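PHB depolymerase (Penicillium funiculosum, PDB 2D81) hydrolyses the ester bonds of poly(3-hydroxybutyrate), a bacterial storage polyester, through an alpha/beta-hydrolase fold in circularly permuted form. Local coordinates at residues A31-F36 / V85-Q90; A72-W77 / G117-S122. One frame throughout, in Å; residues are numbered along the deposited sequence.

Contact 1 of 2, residues A31-F36 / V85-Q90; sequences AYSDVF and VANLGQ. With NAG (2-acetamido-2-deoxy-beta-D-glucopyranose), chain B.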
ATOM      1  N   ALA A  31      -9.419  -7.480   2.940  1.00  6.82           N
ATOM      2  CA  ALA A  31     -10.844  -7.203   2.765  1.00  6.38           C
ATOM      3  C   ALA A  31     -11.267  -7.376   1.312  1.00  7.08           C
ATOM      4  O   ALA A  31     -12.377  -7.840   1.028  1.00  6.71           O
ATOM      5  CB  ALA A  31     -11.171  -5.789   3.245  1.00  7.89           C
ATOM      6  N   TYR A  32     -10.377  -7.005   0.394  1.00  6.67           N
ATOM      7  CA  TYR A  32     -10.631  -7.179  -1.031  1.00  7.01           C
ATOM      8  C   TYR A  32      -9.627  -8.134  -1.674  1.00  8.13           C
ATOM      9  O   TYR A  32      -9.104  -7.862  -2.752  1.00  7.73           O
ATOM     10  CB  TYR A  32     -10.583  -5.827  -1.756  1.00  6.55           C
ATOM     11  CG  TYR A  32     -11.727  -4.891  -1.427  1.00  5.51           C
ATOM     12  CD1 TYR A  32     -11.676  -4.056  -0.312  1.00  5.78           C
ATOM     13  CD2 TYR A  32     -12.856  -4.828  -2.244  1.00  9.46           C
ATOM     14  CE1 TYR A  32     -12.715  -3.176  -0.021  1.00  5.68           C
ATOM     15  CE2 TYR A  32     -13.907  -3.951  -1.961  1.00  6.86           C
ATOM     16  CZ  TYR A  32     -13.827  -3.132  -0.851  1.00  7.97           C
ATOM     17  OH  TYR A  32     -14.856  -2.273  -0.562  1.00  7.69           O
ATOM     18  N   SER A  33      -9.365  -9.259  -1.016  1.00  8.34           N
ATOM     19  CA  SER A  33      -8.420 -10.232  -1.547  1.00  8.42           C
ATOM     20  C   SER A  33      -8.838 -10.723  -2.933  1.00  8.60           C
ATOM     21  O   SER A  33      -8.003 -11.187  -3.706  1.00  9.35           O
ATOM     22  CB  SER A  33      -8.278 -11.418  -0.586  1.00  7.78           C
ATOM     23  OG  SER A  33      -9.513 -12.083  -0.380  1.00  7.73           O
ATOM     24  N   ASP A  34     -10.125 -10.605  -3.248  1.00  8.10           N
ATOM     25  CA  ASP A  34     -10.629 -10.996  -4.560  1.00  9.57           C
ATOM     26  C   ASP A  34     -10.221 -10.009  -5.653  1.00  8.95           C
ATOM     27  O   ASP A  34     -10.027 -10.392  -6.808  1.00 10.64           O
ATOM     28  CB  ASP A  34     -12.158 -11.126  -4.523  1.00 10.33           C
ATOM     29  CG  ASP A  34     -12.846  -9.826  -4.140  1.00 12.99           C
ATOM     30  OD1 ASP A  34     -12.479  -9.242  -3.103  1.00 10.34           O
ATOM     31  OD2 ASP A  34     -13.759  -9.387  -4.875  1.00 16.68           O
ATOM     32  N   VAL A  35     -10.091  -8.740  -5.282  1.00  8.61           N
ATOM     33  CA  VAL A  35      -9.694  -7.695  -6.221  1.00  8.37           C
ATOM     34  C   VAL A  35      -8.179  -7.698  -6.389  1.00  9.22           C
ATOM     35  O   VAL A  35      -7.665  -7.634  -7.508  1.00  8.09           O
ATOM     36  CB  VAL A  35     -10.136  -6.301  -5.721  1.00  7.92           C
ATOM     37  CG1 VAL A  35      -9.620  -5.213  -6.657  1.00  9.21           C
ATOM     38  CG2 VAL A  35     -11.655  -6.242  -5.638  1.00 10.44           C
ATOM     39  N   PHE A  36      -7.467  -7.774  -5.269  1.00  7.28           N
ATOM     40  CA  PHE A  36      -6.011  -7.820  -5.303  1.00  7.70           C
ATOM     41  C   PHE A  36      -5.545  -9.270  -5.318  1.00  8.48           C
ATOM     42  O   PHE A  36      -5.003  -9.788  -4.342  1.00  8.48           O
ATOM     43  CB  PHE A  36      -5.452  -7.040  -4.108  1.00  7.90           C
ATOM     44  CG  PHE A  36      -5.896  -5.604  -4.089  1.00  7.55           C
ATOM     45  CD1 PHE A  36      -7.069  -5.230  -3.438  1.00  6.31           C
ATOM     46  CD2 PHE A  36      -5.198  -4.641  -4.815  1.00  7.21           C
ATOM     47  CE1 PHE A  36      -7.548  -3.921  -3.514  1.00  7.16           C
ATOM     48  CE2 PHE A  36      -5.666  -3.327  -4.899  1.00  7.11           C
ATOM     49  CZ  PHE A  36      -6.846  -2.968  -4.248  1.00  7.35           C
ATOM     50  N   VAL A  85     -11.170 -15.595   3.410  1.00  9.59           N
ATOM     51  CA  VAL A  85      -9.759 -15.681   3.757  1.00  9.58           C
ATOM     52  C   VAL A  85      -9.076 -16.870   3.090  1.00  9.52           C
ATOM     53  O   VAL A  85      -7.850 -16.964   3.080  1.00  8.27           O
ATOM     54  CB  VAL A  85      -9.558 -15.772   5.286  1.00  9.23           C
ATOM     55  CG1 VAL A  85     -10.038 -14.489   5.944  1.00 10.66           C
ATOM     56  CG2 VAL A  85     -10.304 -16.970   5.847  1.00  8.74           C
ATOM     57  N   ALA A  86      -9.871 -17.773   2.523  1.00  9.12           N
ATOM     58  CA  ALA A  86      -9.323 -18.860   1.715  1.00 10.27           C
ATOM     59  C   ALA A  86      -8.477 -18.304   0.571  1.00  9.74           C
ATOM     60  O   ALA A  86      -7.501 -18.926   0.145  1.00  8.20           O
ATOM     61  CB  ALA A  86     -10.456 -19.724   1.162  1.00 12.67           C
ATOM     62  N   ASN A  87      -8.851 -17.129   0.071  1.00  8.79           N
ATOM     63  CA  ASN A  87      -8.083 -16.498  -0.997  1.00  9.85           C
ATOM     64  C   ASN A  87      -6.634 -16.275  -0.585  1.00  9.47           C
ATOM     65  O   ASN A  87      -5.723 -16.389  -1.407  1.00  9.43           O
ATOM     66  CB  ASN A  87      -8.695 -15.153  -1.397  1.00  8.95           C
ATOM     67  CG  ASN A  87     -10.075 -15.293  -2.000  1.00 10.34           C
ATOM     68  OD1 ASN A  87     -10.438 -16.352  -2.512  1.00 12.13           O
ATOM     69  ND2 ASN A  87     -10.849 -14.212  -1.960  1.00 10.05           N
ATOM     70  N   LEU A  88      -6.418 -15.952   0.686  1.00  8.73           N
ATOM     71  CA  LEU A  88      -5.078 -15.611   1.148  1.00  9.10           C
ATOM     72  C   LEU A  88      -4.120 -16.791   1.023  1.00  8.97           C
ATOM     73  O   LEU A  88      -2.903 -16.619   1.068  1.00  9.06           O
ATOM     74  CB  LEU A  88      -5.125 -15.126   2.598  1.00  9.68           C
ATOM     75  CG  LEU A  88      -5.915 -13.835   2.817  1.00 10.40           C
ATOM     76  CD1 LEU A  88      -5.999 -13.538   4.307  1.00  7.93           C
ATOM     77  CD2 LEU A  88      -5.247 -12.683   2.066  1.00  9.68           C
ATOM     78  N   GLY A  89      -4.678 -17.986   0.853  1.00  8.75           N
ATOM     79  CA  GLY A  89      -3.853 -19.169   0.700  1.00 10.44           C
ATOM     80  C   GLY A  89      -3.219 -19.266  -0.674  1.00 11.00           C
ATOM     81  O   GLY A  89      -2.344 -20.105  -0.899  1.00 11.68           O
ATOM     82  N   GLN A  90      -3.661 -18.409  -1.592  1.00 11.42           N
ATOM     83  CA  GLN A  90      -3.109 -18.368  -2.945  1.00 13.36           C
ATOM     84  C   GLN A  90      -2.721 -16.950  -3.338  1.00 12.89           C
ATOM     85  O   GLN A  90      -3.069 -16.476  -4.422  1.00 14.82           O
ATOM     86  CB  GLN A  90      -4.121 -18.911  -3.955  1.00 16.59           C
ATOM     87  CG  GLN A  90      -4.451 -20.381  -3.782  1.00 23.16           C
ATOM     88  CD  GLN A  90      -5.305 -20.916  -4.912  1.00 27.47           C
ATOM     89  OE1 GLN A  90      -6.372 -20.376  -5.210  1.00 29.32           O
ATOM     90  NE2 GLN A  90      -4.838 -21.985  -5.549  1.00 28.80           N
TER
HETATM   91  C1  NAG B 401       1.983 -19.478  -4.989  1.00 12.69           C
HETATM   92  C2  NAG B 401       0.702 -20.320  -5.120  1.00 11.60           C
HETATM   93  C3  NAG B 401       0.386 -20.648  -6.594  1.00 12.24           C
HETATM   94  C4  NAG B 401       0.562 -19.437  -7.523  1.00 14.73           C
HETATM   95  C5  NAG B 401       1.891 -18.744  -7.243  1.00 16.71           C
HETATM   96  C6  NAG B 401       2.118 -17.503  -8.083  1.00 19.06           C
HETATM   97  C7  NAG B 401      -0.063 -22.062  -3.619  1.00 10.05           C
HETATM   98  C8  NAG B 401      -0.011 -23.557  -3.344  1.00 12.59           C
HETATM   99  N2  NAG B 401       0.898 -21.559  -4.390  1.00 10.07           N
HETATM  100  O3  NAG B 401      -0.953 -21.110  -6.698  1.00 13.43           O
HETATM  101  O4  NAG B 401       0.535 -19.873  -8.873  1.00 13.98           O
HETATM  102  O5  NAG B 401       1.941 -18.347  -5.862  1.00 14.41           O
HETATM  103  O6  NAG B 401       3.505 -17.272  -8.282  1.00 23.62           O
HETATM  104  O7  NAG B 401      -0.966 -21.382  -3.133  1.00  9.17           O
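Ser33 tucks OG between its own amide nitrogen and carbonyl (chi1 60°), and Asn87 swings CG away from its carbonyl carbon (chi1 -65°), which brings the hydroxyl in front of the amide N-H, at the edge of the carboxamide, across two connecting loops of the alpha/beta-hydrolase fold. One loop follows helix 20-31 and leads to strand 39-43; the other precedes strand 92-98. The backbones come nearest at Ser33 and Asn87, whose CA atoms are 6.3 Å apart.

A single hydrogen bond spans the gap: Asn87 ND2 donates to Ser33 OG at 3.0 Å. Its N-H...O angle of 163° is nearly straight, and OG lies in the amide plane, as expected for an N-H aimed at its acceptor. Asn87 CB also packs against the serine, 3.8 Å from Ser33 CB. With an alanine here in place of the asparagine, this CB packing would remain, but Ser33 OG would probably lose its amide donor, leaving only the CB contact between the two residues. On the exposed side, Asp34 CB comes 4.2 Å from Asn87 ND2. Outside the pair, Arg91 NH1 donates to Ser33 O, a second tie from the serine to the chain entering strand 92-98. Gly89 and Gln90 run on toward the attached N-acetylglucosamine. Leu88 CD2 ends 4.2 Å from Ser33 CB, both residues being buried.

Contact 2 of 2, residues A72-W77 / G117-S122; sequences ANMKSW and GNFDNS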
ATOM      1  N   ALA A  72      -9.086 -13.481  14.968  1.00  7.60           N
ATOM      2  CA  ALA A  72     -10.441 -13.996  15.149  1.00  7.94           C
ATOM      3  C   ALA A  72     -11.437 -13.266  14.249  1.00  7.65           C
ATOM      4  O   ALA A  72     -12.342 -13.882  13.683  1.00  8.97           O
ATOM      5  CB  ALA A  72     -10.861 -13.861  16.609  1.00  7.16           C
ATOM      6  N   ASN A  73     -11.271 -11.955  14.117  1.00  7.80           N
ATOM      7  CA  ASN A  73     -12.150 -11.175  13.250  1.00  7.52           C
ATOM      8  C   ASN A  73     -12.010 -11.593  11.788  1.00  6.97           C
ATOM      9  O   ASN A  73     -13.006 -11.691  11.066  1.00  6.93           O
ATOM     10  CB  ASN A  73     -11.863  -9.676  13.405  1.00  7.49           C
ATOM     11  CG  ASN A  73     -12.451  -9.096  14.689  1.00 11.37           C
ATOM     12  OD1 ASN A  73     -12.121  -7.976  15.092  1.00 11.87           O
ATOM     13  ND2 ASN A  73     -13.334  -9.854  15.327  1.00  9.93           N
ATOM     14  N   MET A  74     -10.782 -11.847  11.348  1.00  6.11           N
ATOM     15  CA  MET A  74     -10.571 -12.321   9.984  1.00  7.73           C
ATOM     16  C   MET A  74     -11.359 -13.605   9.730  1.00  9.12           C
ATOM     17  O   MET A  74     -12.009 -13.747   8.695  1.00  8.27           O
ATOM     18  CB  MET A  74      -9.079 -12.554   9.720  1.00  8.31           C
ATOM     19  CG  MET A  74      -8.283 -11.260   9.591  1.00  8.38           C
ATOM     20  SD  MET A  74      -6.528 -11.500   9.277  1.00  8.96           S
ATOM     21  CE  MET A  74      -6.559 -12.059   7.581  1.00  8.43           C
ATOM     22  N   LYS A  75     -11.305 -14.535  10.679  1.00  8.93           N
ATOM     23  CA  LYS A  75     -12.050 -15.780  10.556  1.00  8.60           C
ATOM     24  C   LYS A  75     -13.550 -15.525  10.562  1.00  9.73           C
ATOM     25  O   LYS A  75     -14.285 -16.088   9.755  1.00 11.14           O
ATOM     26  CB  LYS A  75     -11.682 -16.736  11.694  1.00  9.82           C
ATOM     27  CG  LYS A  75     -10.252 -17.234  11.630  1.00  9.58           C
ATOM     28  CD  LYS A  75      -9.931 -18.172  12.778  1.00  8.67           C
ATOM     29  CE  LYS A  75      -8.479 -18.616  12.738  1.00  9.37           C
ATOM     30  NZ  LYS A  75      -8.132 -19.471  13.905  1.00  8.33           N
ATOM     31  N   SER A  76     -13.996 -14.664  11.470  1.00  9.01           N
ATOM     32  CA  SER A  76     -15.422 -14.422  11.648  1.00 10.21           C
ATOM     33  C   SER A  76     -16.040 -13.680  10.466  1.00  9.70           C
ATOM     34  O   SER A  76     -17.167 -13.975  10.068  1.00  9.73           O
ATOM     35  CB  SER A  76     -15.663 -13.629  12.935  1.00 11.76           C
ATOM     36  OG  SER A  76     -15.182 -14.343  14.059  1.00 15.17           O
ATOM     37  N   TRP A  77     -15.301 -12.726   9.904  1.00  7.76           N
ATOM     38  CA  TRP A  77     -15.832 -11.884   8.834  1.00  7.14           C
ATOM     39  C   TRP A  77     -15.686 -12.506   7.448  1.00  8.18           C
ATOM     40  O   TRP A  77     -16.229 -11.988   6.475  1.00  8.55           O
ATOM     41  CB  TRP A  77     -15.145 -10.512   8.836  1.00  6.80           C
ATOM     42  CG  TRP A  77     -15.279  -9.755  10.127  1.00  7.01           C
ATOM     43  CD1 TRP A  77     -16.251  -9.912  11.074  1.00  7.52           C
ATOM     44  CD2 TRP A  77     -14.430  -8.700  10.594  1.00  7.28           C
ATOM     45  NE1 TRP A  77     -16.060  -9.019  12.104  1.00  8.81           N
ATOM     46  CE2 TRP A  77     -14.949  -8.264  11.834  1.00  7.04           C
ATOM     47  CE3 TRP A  77     -13.281  -8.079  10.084  1.00  7.40           C
ATOM     48  CZ2 TRP A  77     -14.356  -7.234  12.574  1.00  7.21           C
ATOM     49  CZ3 TRP A  77     -12.693  -7.051  10.824  1.00  7.73           C
ATOM     50  CH2 TRP A  77     -13.233  -6.642  12.054  1.00  7.64           C
ATOM     51  N   GLY A 117       0.122 -15.730   8.697  1.00  8.40           N
ATOM     52  CA  GLY A 117       0.558 -17.118   8.674  1.00  9.28           C
ATOM     53  C   GLY A 117      -0.565 -18.105   8.937  1.00  9.46           C
ATOM     54  O   GLY A 117      -0.470 -19.285   8.586  1.00  8.46           O
ATOM     55  N   ASN A 118      -1.637 -17.625   9.559  1.00  7.76           N
ATOM     56  CA  ASN A 118      -2.811 -18.453   9.806  1.00  8.77           C
ATOM     57  C   ASN A 118      -3.548 -18.788   8.517  1.00 10.05           C
ATOM     58  O   ASN A 118      -4.327 -19.745   8.475  1.00 10.73           O
ATOM     59  CB  ASN A 118      -3.769 -17.736  10.763  1.00 10.31           C
ATOM     60  CG  ASN A 118      -3.259 -17.712  12.186  1.00 10.18           C
ATOM     61  OD1 ASN A 118      -3.358 -18.704  12.907  1.00 12.99           O
ATOM     62  ND2 ASN A 118      -2.700 -16.581  12.598  1.00 10.69           N
ATOM     63  N   PHE A 119      -3.308 -18.003   7.472  1.00  9.21           N
ATOM     64  CA  PHE A 119      -4.114 -18.094   6.256  1.00  8.60           C
ATOM     65  C   PHE A 119      -3.307 -18.282   4.976  1.00  8.42           C
ATOM     66  O   PHE A 119      -3.849 -18.734   3.967  1.00  9.36           O
ATOM     67  CB  PHE A 119      -4.987 -16.848   6.113  1.00  9.23           C
ATOM     68  CG  PHE A 119      -5.755 -16.508   7.354  1.00  7.41           C
ATOM     69  CD1 PHE A 119      -5.314 -15.498   8.202  1.00  9.22           C
ATOM     70  CD2 PHE A 119      -6.900 -17.221   7.694  1.00 10.28           C
ATOM     71  CE1 PHE A 119      -6.002 -15.200   9.377  1.00  9.26           C
ATOM     72  CE2 PHE A 119      -7.598 -16.932   8.869  1.00 10.28           C
ATOM     73  CZ  PHE A 119      -7.147 -15.920   9.710  1.00  9.70           C
ATOM     74  N   ASP A 120      -2.024 -17.929   5.006  1.00  9.08           N
ATOM     75  CA  ASP A 120      -1.226 -17.932   3.786  1.00  9.25           C
ATOM     76  C   ASP A 120      -0.342 -19.163   3.610  1.00 10.83           C
ATOM     77  O   ASP A 120      -0.327 -20.064   4.450  1.00 12.29           O
ATOM     78  CB  ASP A 120      -0.378 -16.650   3.703  1.00  9.28           C
ATOM     79  CG  ASP A 120       0.672 -16.551   4.802  1.00  8.01           C
ATOM     80  OD1 ASP A 120       1.088 -15.411   5.103  1.00 10.09           O
ATOM     81  OD2 ASP A 120       1.100 -17.589   5.352  1.00  9.45           O
ATOM     82  N   ASN A 121       0.381 -19.184   2.495  1.00 12.14           N
ATOM     83  CA  ASN A 121       1.273 -20.280   2.124  1.00 14.35           C
ATOM     84  C   ASN A 121       2.715 -19.799   2.274  1.00 13.05           C
ATOM     85  O   ASN A 121       3.115 -18.826   1.633  1.00 11.34           O
ATOM     86  CB  ASN A 121       0.995 -20.677   0.670  1.00 17.43           C
ATOM     87  CG  ASN A 121       2.070 -21.580   0.087  1.00 21.47           C
ATOM     88  OD1 ASN A 121       2.243 -22.722   0.516  1.00 26.74           O
ATOM     89  ND2 ASN A 121       2.798 -21.069  -0.899  1.00 18.86           N
ATOM     90  N   SER A 122       3.495 -20.471   3.118  1.00 13.09           N
ATOM     91  CA  SER A 122       4.821 -19.966   3.477  1.00 12.72           C
ATOM     92  C   SER A 122       5.746 -19.805   2.267  1.00 12.46           C
ATOM     93  O   SER A 122       6.531 -18.856   2.202  1.00 11.05           O
ATOM     94  CB  SER A 122       5.486 -20.881   4.516  1.00 14.68           C
ATOM     95  OG  SER A 122       5.894 -22.111   3.943  1.00 18.90           O
TER
HETATM   96  O   HOH W   1      -5.516 -20.445  12.844  1.00 19.03           O
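Lys75 and Phe119 are the residues of closest backbone approach, yet their CA atoms stand 9.3 Å apart, so helical segment 72-77 and the irregular segment 117-122 meet through side chains. Phe119 bridges the distance, its ring meeting two consecutive helix residues.

Met74 supplies the buried half of the contact. Its chain runs straight through chi2 and then bends at chi3 (72°), which swings the methyl back to the ring: Met74 CE lies 3.7 Å from Phe119 CE1 and equally close to CD1. The sulfur takes part as well, with Met74 SD 4.8 Å from the centroid of the Phe119 ring and 54° off its normal. This is a Met-aromatic contact of oblique geometry. Nearer the helix backbone, Met74 CB approaches Phe119 CZ.

Lys75 comes to the same ring at its edge and near its plane, its CG 3.8 Å from Phe119 CE2. Beyond CG the lysine is fully extended, carrying the ammonium past the aromatic group to a water. Lys75 NZ donates to this water at 3.0 Å, and the water donates in turn to Asn118 OD1 at 2.8 Å, a polar bridge on the exposed side. Asn118 also places its CB above one face of the Phe119 ring, offset from the centre, while its ND2 bonds to Gln115 O at the end of helix 106-116.

Thr71, one turn back along helix 68-77, touches both Asn118 and Phe119, and Tyr48 from a loop packs on Met74. The contact thus joins helix 68-77 to the loop that links helix 106-116 with strand 125-130, an outermost strand of the main sheet.

Both contacts are partly buried, with centres 10 Å apart on the same side of the chain's centre, and their segments alternate along the sequence. Contact 1 lies nearer that centre, about 15 Å away against about 19 Å for contact 2. It ties two loops that enter neighbouring strands, 39-43 and 92-98, by a direct amide-to-hydroxyl bond; contact 2 joins helix 68-77 to the loop before strand 125-130, using apolar and sulfur-aromatic packing with a water bridge outside. They share one run of chain: contact 2 uses the helix, contact 1 the loop after it. The two meet where Leu88 CD1 lies 3.6 Å from Met74 CE. Gly89 and Asn121, one from each, both approach the glycan.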